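Nucleoporin NUP82 (Chaetomium thermophilum, PDB 5CWW) probably serves as a structural component and docking partner within the nuclear pore complex, here represented by its N-terminal beta-propeller domain. Local coordinates at residues Pro269-Leu274 against Ala283-Leu288; Val366-Gly371 against Glu447-Pro452. All blocks are in the same frame, centred on the assembly; numbering follows the deposited sequence.

Contact 1: Pro269-Leu274 against Ala283-Leu288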
ATOM      1  N   PRO B 269     -11.366   0.573  -9.074  1.00 49.42           N
ATOM      2  CA  PRO B 269     -10.108   0.606  -9.833  1.00 49.02           C
ATOM      3  C   PRO B 269      -9.360   1.943  -9.761  1.00 48.47           C
ATOM      4  O   PRO B 269      -8.285   2.046 -10.347  1.00 47.51           O
ATOM      5  CB  PRO B 269     -10.549   0.305 -11.272  1.00 50.53           C
ATOM      6  CG  PRO B 269     -12.050   0.410 -11.301  1.00 51.88           C
ATOM      7  CD  PRO B 269     -12.551   0.740  -9.932  1.00 51.54           C
ATOM      8  N   MET B 270      -9.907   2.931  -9.053  1.00 46.48           N
ATOM      9  CA  MET B 270      -9.201   4.190  -8.800  1.00 46.75           C
ATOM     10  C   MET B 270      -8.858   4.347  -7.325  1.00 43.61           C
ATOM     11  O   MET B 270      -8.513   5.442  -6.881  1.00 42.69           O
ATOM     12  CB  MET B 270     -10.040   5.393  -9.226  1.00 50.68           C
ATOM     13  CG  MET B 270     -10.619   5.304 -10.605  1.00 52.69           C
ATOM     14  SD  MET B 270     -11.668   6.723 -10.944  1.00 56.74           S
ATOM     15  CE  MET B 270     -12.499   6.140 -12.419  1.00 68.24           C
ATOM     16  N   THR B 271      -8.974   3.265  -6.566  1.00 43.74           N
ATOM     17  CA  THR B 271      -8.779   3.331  -5.124  1.00 43.14           C
ATOM     18  C   THR B 271      -7.496   2.625  -4.724  1.00 40.96           C
ATOM     19  O   THR B 271      -7.360   1.417  -4.913  1.00 41.53           O
ATOM     20  CB  THR B 271      -9.963   2.709  -4.365  1.00 43.56           C
ATOM     21  OG1 THR B 271     -11.184   3.319  -4.801  1.00 44.19           O
ATOM     22  CG2 THR B 271      -9.804   2.913  -2.860  1.00 43.47           C
ATOM     23  N   LEU B 272      -6.555   3.384  -4.173  1.00 40.48           N
ATOM     24  CA  LEU B 272      -5.342   2.804  -3.614  1.00 39.95           C
ATOM     25  C   LEU B 272      -5.556   2.529  -2.134  1.00 39.62           C
ATOM     26  O   LEU B 272      -5.933   3.422  -1.373  1.00 40.06           O
ATOM     27  CB  LEU B 272      -4.141   3.732  -3.813  1.00 40.64           C
ATOM     28  CG  LEU B 272      -2.806   3.201  -3.279  1.00 40.97           C
ATOM     29  CD1 LEU B 272      -2.368   1.961  -4.052  1.00 41.60           C
ATOM     30  CD2 LEU B 272      -1.729   4.284  -3.340  1.00 42.25           C
ATOM     31  N   TRP B 273      -5.331   1.282  -1.741  1.00 40.97           N
ATOM     32  CA  TRP B 273      -5.463   0.862  -0.354  1.00 40.46           C
ATOM     33  C   TRP B 273      -4.085   0.700   0.269  1.00 41.58           C
ATOM     34  O   TRP B 273      -3.165   0.209  -0.385  1.00 41.23           O
ATOM     35  CB  TRP B 273      -6.237  -0.454  -0.266  1.00 41.11           C
ATOM     36  CG  TRP B 273      -7.708  -0.319  -0.508  1.00 41.99           C
ATOM     37  CD1 TRP B 273      -8.353  -0.386  -1.711  1.00 41.94           C
ATOM     38  CD2 TRP B 273      -8.723  -0.109   0.479  1.00 41.57           C
ATOM     39  NE1 TRP B 273      -9.707  -0.230  -1.532  1.00 42.19           N
ATOM     40  CE2 TRP B 273      -9.960  -0.058  -0.195  1.00 42.57           C
ATOM     41  CE3 TRP B 273      -8.706   0.039   1.869  1.00 41.38           C
ATOM     42  CZ2 TRP B 273     -11.166   0.142   0.471  1.00 43.31           C
ATOM     43  CZ3 TRP B 273      -9.907   0.234   2.529  1.00 42.56           C
ATOM     44  CH2 TRP B 273     -11.117   0.283   1.830  1.00 42.61           C
ATOM     45  N   LEU B 274      -3.950   1.094   1.533  1.00 41.77           N
ATOM     46  CA  LEU B 274      -2.673   0.980   2.233  1.00 42.68           C
ATOM     47  C   LEU B 274      -2.827   0.389   3.624  1.00 42.78           C
ATOM     48  O   LEU B 274      -3.804   0.662   4.326  1.00 45.29           O
ATOM     49  CB  LEU B 274      -2.003   2.346   2.352  1.00 42.08           C
ATOM     50  CG  LEU B 274      -1.706   3.085   1.048  1.00 41.50           C
ATOM     51  CD1 LEU B 274      -2.816   4.084   0.730  1.00 41.57           C
ATOM     52  CD2 LEU B 274      -0.357   3.774   1.131  1.00 43.14           C
ATOM     53  N   ALA B 283      -7.245   4.543   2.618  1.00 39.04           N
ATOM     54  CA  ALA B 283      -7.643   4.474   1.218  1.00 38.22           C
ATOM     55  C   ALA B 283      -7.532   5.844   0.560  1.00 40.52           C
ATOM     56  O   ALA B 283      -7.828   6.863   1.178  1.00 39.30           O
ATOM     57  CB  ALA B 283      -9.062   3.936   1.093  1.00 39.13           C
ATOM     58  N   LEU B 284      -7.092   5.850  -0.695  1.00 43.74           N
ATOM     59  CA  LEU B 284      -7.021   7.061  -1.507  1.00 46.51           C
ATOM     60  C   LEU B 284      -7.876   6.897  -2.750  1.00 43.49           C
ATOM     61  O   LEU B 284      -7.642   5.987  -3.543  1.00 41.11           O
ATOM     62  CB  LEU B 284      -5.584   7.354  -1.935  1.00 51.47           C
ATOM     63  CG  LEU B 284      -4.639   8.155  -1.046  1.00 56.21           C
ATOM     64  CD1 LEU B 284      -3.303   8.262  -1.763  1.00 59.61           C
ATOM     65  CD2 LEU B 284      -5.183   9.540  -0.727  1.00 58.18           C
ATOM     66  N   CYS B 285      -8.843   7.786  -2.942  1.00 43.81           N
ATOM     67  CA  CYS B 285      -9.742   7.674  -4.084  1.00 46.04           C
ATOM     68  C   CYS B 285     -10.329   9.028  -4.479  1.00 47.52           C
ATOM     69  O   CYS B 285     -10.827   9.751  -3.622  1.00 46.02           O
ATOM     70  CB  CYS B 285     -10.870   6.694  -3.761  1.00 47.08           C
ATOM     71  SG  CYS B 285     -12.151   6.595  -5.018  1.00 47.94           S
ATOM     72  N   PRO B 286     -10.296   9.371  -5.781  1.00 51.76           N
ATOM     73  CA  PRO B 286      -9.785   8.622  -6.934  1.00 53.40           C
ATOM     74  C   PRO B 286      -8.329   8.940  -7.271  1.00 53.68           C
ATOM     75  O   PRO B 286      -8.005  10.098  -7.538  1.00 57.64           O
ATOM     76  CB  PRO B 286     -10.704   9.079  -8.063  1.00 53.92           C
ATOM     77  CG  PRO B 286     -11.012  10.496  -7.722  1.00 53.79           C
ATOM     78  CD  PRO B 286     -10.935  10.627  -6.213  1.00 52.82           C
ATOM     79  N   LEU B 287      -7.472   7.923  -7.263  1.00 51.99           N
ATOM     80  CA  LEU B 287      -6.067   8.095  -7.613  1.00 48.87           C
ATOM     81  C   LEU B 287      -5.843   7.685  -9.064  1.00 46.30           C
ATOM     82  O   LEU B 287      -5.934   6.503  -9.400  1.00 49.13           O
ATOM     83  CB  LEU B 287      -5.173   7.271  -6.684  1.00 49.28           C
ATOM     84  CG  LEU B 287      -3.666   7.409  -6.918  1.00 50.38           C
ATOM     85  CD1 LEU B 287      -3.192   8.824  -6.611  1.00 50.76           C
ATOM     86  CD2 LEU B 287      -2.900   6.393  -6.086  1.00 50.75           C
ATOM     87  N   LEU B 288      -5.555   8.667  -9.913  1.00 44.42           N
ATOM     88  CA  LEU B 288      -5.365   8.428 -11.340  1.00 45.13           C
ATOM     89  C   LEU B 288      -4.054   9.028 -11.842  1.00 50.21           C
ATOM     90  O   LEU B 288      -3.620  10.074 -11.355  1.00 50.94           O
ATOM     91  CB  LEU B 288      -6.534   9.014 -12.137  1.00 43.77           C
ATOM     92  CG  LEU B 288      -7.872   8.275 -12.072  1.00 44.09           C
ATOM     93  CD1 LEU B 288      -8.961   9.122 -12.711  1.00 47.43           C
ATOM     94  CD2 LEU B 288      -7.784   6.924 -12.762  1.00 42.88           C
TER
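Trp-273 lays one face of its indole over the methyl of Ala-283, a CH-pi contact in which CB stands 3.9 Å from the centroid of the six-membered ring and only 9° off its normal. The two residues are an antiparallel non-hydrogen-bonded pair with CA atoms 4.5 Å apart, and as cross-strand partners their side chains share a face of the sheet. The next pair along, Leu-272 with Leu-284, is the hydrogen-bonded one: Leu-284 N reaches Leu-272 O at 2.8 Å, and Leu-272 N returns the bond to Leu-284 O at 2.9 Å. Beyond it the regular pattern cannot continue, because Pro-286, which follows a cis peptide bond, has no N-H to offer. Met-270 O is served instead by Leu-287 N at 2.7 Å, with a nearly straight N-H...O angle of 169°.

On the face bearing Leu-272, the side chains of Leu-272 and Leu-287 run side by side in the same direction, each with CG anti to its backbone N, and their CD2 atoms meet at 3.7 Å. Met-270 extends across the proline, its SD 3.8 Å from Pro-286 CB, while its CG packs on Leu-288 CD2. The hydroxyl of Thr-271 donates to Trp-267 O, and its CG2 lies 4.0 Å from Cys-285 CB. An alanine at Thr-271 would probably leave Trp-267 O without this hydroxyl donor and open a gap beside Cys-285 CB.

Outside the pair, helices 298-315 and 321-338 pack on Met-270, and Leu-221 and Leu-224 of helix 221-225 touch Leu-284. The arrangement is a beta hairpin whose strands, 272-276 and 281-284, are the two inner strands of a four-stranded antiparallel blade, as in a beta-propeller.

Contact 2: Val366-Gly371 against Glu447-Pro452; sequences VPKLQG and EAQWLP
Lys-368 and Gln-449 join the outer edge of a propeller blade, beside the short, weakly bonded strand at about 369-370, to a loop between strands 437-441 and 469-476. Lys-368 N donates to Gln-449 O at 2.7 Å, approaching from 29° out of the carbonyl plane. That acceptor also has Pro-367 CB packed against it.

The second direct bond is made by a side chain. Gln-370 has CG anti to its carbonyl carbon (chi1 -60°) and an extended chain beyond, and its NE2 bonds to Glu-447 O at 3.0 Å, nearly along the C=O axis. The other end of the same amide is also engaged: water 2 donates to Gln-370 OE1 at 2.8 Å. This water in turn accepts from Glu-447 N at 2.9 Å and, weakly, from Gln-449 NE2. Both atoms of the Gln-370 amide thus have partners, which should fix its rotation. The amide of Gln-449 is turned only 23° from it, although the two side chains cross at about a right angle.

Water 1 makes a further bridge, donating to Val-366 O at 2.8 Å and accepting from Leu-451 N at 3.0 Å. Helix 321-338 supplies further partners: Gln-330 bonds to both Glu-447 OE1 and Ala-448 O, and Gln-329 to Leu-451 O. Trp-450 NE1 makes a weak bond to Gly-364 O, and the neighbouring ring atom Trp-450 CD1 comes to 3.4 Å from Val-366 O. Alongside these bonds, Lys-368 crosses Leu-451 at about a right angle, with Lys-368 CG 4.0 Å from Leu-451 CD2.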
ATOM      1  N   VAL B 366      -5.094  15.587  -5.872  1.00 48.84           N
ATOM      2  CA  VAL B 366      -4.843  14.719  -4.730  1.00 46.85           C
ATOM      3  C   VAL B 366      -6.138  14.478  -3.958  1.00 47.73           C
ATOM      4  O   VAL B 366      -6.713  15.414  -3.408  1.00 48.16           O
ATOM      5  CB  VAL B 366      -3.780  15.323  -3.794  1.00 47.86           C
ATOM      6  CG1 VAL B 366      -3.462  14.376  -2.644  1.00 46.89           C
ATOM      7  CG2 VAL B 366      -2.515  15.648  -4.582  1.00 50.44           C
ATOM      8  N   PRO B 367      -6.612  13.222  -3.921  1.00 47.71           N
ATOM      9  CA  PRO B 367      -7.823  12.958  -3.140  1.00 48.92           C
ATOM     10  C   PRO B 367      -7.551  12.981  -1.641  1.00 47.26           C
ATOM     11  O   PRO B 367      -6.397  12.940  -1.216  1.00 47.36           O
ATOM     12  CB  PRO B 367      -8.243  11.563  -3.603  1.00 48.97           C
ATOM     13  CG  PRO B 367      -6.993  10.917  -4.038  1.00 48.67           C
ATOM     14  CD  PRO B 367      -6.110  12.006  -4.582  1.00 49.00           C
ATOM     15  N   LYS B 368      -8.615  13.069  -0.855  1.00 45.58           N
ATOM     16  CA  LYS B 368      -8.499  13.026   0.593  1.00 46.42           C
ATOM     17  C   LYS B 368      -7.971  11.671   1.044  1.00 43.97           C
ATOM     18  O   LYS B 368      -8.323  10.636   0.474  1.00 44.94           O
ATOM     19  CB  LYS B 368      -9.856  13.301   1.243  1.00 49.33           C
ATOM     20  CG  LYS B 368      -9.840  13.245   2.763  1.00 51.83           C
ATOM     21  CD  LYS B 368     -11.224  13.467   3.346  1.00 56.28           C
ATOM     22  CE  LYS B 368     -11.219  13.252   4.848  1.00 60.77           C
ATOM     23  NZ  LYS B 368     -12.539  13.553   5.453  1.00 63.47           N
ATOM     24  N   LEU B 369      -7.118  11.677   2.060  1.00 41.45           N
ATOM     25  CA  LEU B 369      -6.692  10.431   2.680  1.00 40.21           C
ATOM     26  C   LEU B 369      -7.787   9.959   3.624  1.00 41.83           C
ATOM     27  O   LEU B 369      -8.145  10.662   4.569  1.00 42.33           O
ATOM     28  CB  LEU B 369      -5.378  10.605   3.442  1.00 41.03           C
ATOM     29  CG  LEU B 369      -4.818   9.308   4.041  1.00 42.50           C
ATOM     30  CD1 LEU B 369      -4.433   8.319   2.947  1.00 41.05           C
ATOM     31  CD2 LEU B 369      -3.634   9.596   4.945  1.00 42.98           C
ATOM     32  N   GLN B 370      -8.326   8.776   3.350  1.00 43.54           N
ATOM     33  CA  GLN B 370      -9.399   8.205   4.154  1.00 46.69           C
ATOM     34  C   GLN B 370      -8.847   7.199   5.156  1.00 45.21           C
ATOM     35  O   GLN B 370      -8.192   6.231   4.772  1.00 45.21           O
ATOM     36  CB  GLN B 370     -10.441   7.534   3.258  1.00 48.26           C
ATOM     37  CG  GLN B 370     -11.090   8.477   2.262  1.00 48.92           C
ATOM     38  CD  GLN B 370     -12.170   7.806   1.443  1.00 49.58           C
ATOM     39  OE1 GLN B 370     -12.986   7.054   1.973  1.00 50.88           O
ATOM     40  NE2 GLN B 370     -12.179   8.069   0.139  1.00 47.58           N
ATOM     41  N   GLY B 371      -9.118   7.440   6.437  1.00 43.77           N
ATOM     42  CA  GLY B 371      -8.679   6.557   7.504  1.00 43.68           C
ATOM     43  C   GLY B 371      -8.058   7.332   8.653  1.00 45.82           C
ATOM     44  O   GLY B 371      -8.029   8.561   8.626  1.00 46.11           O
ATOM     45  N   GLU B 447     -15.619   5.787  -1.640  1.00 51.01           N
ATOM     46  CA  GLU B 447     -15.870   6.534  -2.864  1.00 50.28           C
ATOM     47  C   GLU B 447     -14.961   7.755  -2.960  1.00 49.34           C
ATOM     48  O   GLU B 447     -14.228   8.076  -2.022  1.00 46.73           O
ATOM     49  CB  GLU B 447     -17.337   6.962  -2.931  1.00 55.24           C
ATOM     50  CG  GLU B 447     -17.806   7.749  -1.717  1.00 59.51           C
ATOM     51  CD  GLU B 447     -19.281   8.098  -1.780  1.00 65.27           C
ATOM     52  OE1 GLU B 447     -19.850   8.095  -2.893  1.00 67.24           O
ATOM     53  OE2 GLU B 447     -19.872   8.364  -0.713  1.00 68.10           O
ATOM     54  N   ALA B 448     -15.025   8.432  -4.101  1.00 49.88           N
ATOM     55  CA  ALA B 448     -14.209   9.611  -4.355  1.00 49.87           C
ATOM     56  C   ALA B 448     -14.448  10.679  -3.299  1.00 50.92           C
ATOM     57  O   ALA B 448     -15.591  11.052  -3.030  1.00 53.25           O
ATOM     58  CB  ALA B 448     -14.504  10.161  -5.731  1.00 50.66           C
ATOM     59  N   GLN B 449     -13.365  11.161  -2.698  1.00 49.47           N
ATOM     60  CA  GLN B 449     -13.448  12.260  -1.746  1.00 50.08           C
ATOM     61  C   GLN B 449     -12.202  13.138  -1.791  1.00 48.78           C
ATOM     62  O   GLN B 449     -11.082  12.652  -1.975  1.00 48.47           O
ATOM     63  CB  GLN B 449     -13.656  11.728  -0.324  1.00 53.85           C
ATOM     64  CG  GLN B 449     -15.018  11.089  -0.102  1.00 57.75           C
ATOM     65  CD  GLN B 449     -15.346  10.883   1.363  1.00 62.53           C
ATOM     66  OE1 GLN B 449     -14.926  11.658   2.226  1.00 64.15           O
ATOM     67  NE2 GLN B 449     -16.106   9.835   1.654  1.00 63.86           N
ATOM     68  N   TRP B 450     -12.428  14.438  -1.640  1.00 49.52           N
ATOM     69  CA  TRP B 450     -11.360  15.426  -1.552  1.00 49.32           C
ATOM     70  C   TRP B 450     -11.553  16.264  -0.300  1.00 51.97           C
ATOM     71  O   TRP B 450     -12.660  16.350   0.230  1.00 52.56           O
ATOM     72  CB  TRP B 450     -11.348  16.338  -2.781  1.00 50.88           C
ATOM     73  CG  TRP B 450     -11.066  15.648  -4.078  1.00 50.21           C
ATOM     74  CD1 TRP B 450      -9.874  15.601  -4.733  1.00 50.93           C
ATOM     75  CD2 TRP B 450     -11.997  14.918  -4.887  1.00 49.21           C
ATOM     76  NE1 TRP B 450     -10.001  14.886  -5.900  1.00 50.39           N
ATOM     77  CE2 TRP B 450     -11.295  14.456  -6.017  1.00 49.35           C
ATOM     78  CE3 TRP B 450     -13.354  14.609  -4.764  1.00 47.69           C
ATOM     79  CZ2 TRP B 450     -11.902  13.700  -7.019  1.00 48.08           C
ATOM     80  CZ3 TRP B 450     -13.958  13.859  -5.762  1.00 47.78           C
ATOM     81  CH2 TRP B 450     -13.231  13.414  -6.874  1.00 47.75           C
ATOM     82  N   LEU B 451     -10.481  16.890   0.170  1.00 51.17           N
ATOM     83  CA  LEU B 451     -10.601  17.862   1.247  1.00 52.63           C
ATOM     84  C   LEU B 451     -11.412  19.057   0.755  1.00 53.79           C
ATOM     85  O   LEU B 451     -11.530  19.267  -0.449  1.00 53.55           O
ATOM     86  CB  LEU B 451      -9.225  18.309   1.730  1.00 52.39           C
ATOM     87  CG  LEU B 451      -8.420  17.257   2.493  1.00 51.38           C
ATOM     88  CD1 LEU B 451      -6.961  17.680   2.595  1.00 54.30           C
ATOM     89  CD2 LEU B 451      -9.013  17.032   3.877  1.00 50.71           C
ATOM     90  N   PRO B 452     -11.983  19.841   1.682  1.00 55.89           N
ATOM     91  CA  PRO B 452     -12.789  21.001   1.280  1.00 57.86           C
ATOM     92  C   PRO B 452     -11.983  22.074   0.549  1.00 59.07           C
ATOM     93  O   PRO B 452     -10.766  22.136   0.712  1.00 57.88           O
ATOM     94  CB  PRO B 452     -13.307  21.552   2.613  1.00 58.90           C
ATOM     95  CG  PRO B 452     -13.175  20.444   3.581  1.00 57.46           C
ATOM     96  CD  PRO B 452     -12.017  19.622   3.138  1.00 56.22           C
TER
HETATM   97  O   HOH W   1      -7.735  16.617  -1.063  1.00 45.96           O
HETATM   98  O   HOH W   2     -15.573   7.254   0.818  1.00 43.43           O

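Contacts 1 and 2 lie side by side, their centres about 9 Å apart, and 283-288 touches both segments of contact 2. Ala-283 N lies 2.9 Å from Gln-370 O, a probable hydrogen bond that sets 369-370 beside strand 281-284 as the outermost strand of the blade. A second probable bond, Cys-285 O to Gln-449 N at 3.0 Å, ties 447-452 to the residue just before the cis-proline. Next to it, Pro-286 CD packs 3.3 Å from Trp-450 CZ2. Trp-333 of helix 321-338 spans the two contacts, touching Met-270, Pro-286 and Leu-288 while its ring meets that of Trp-450.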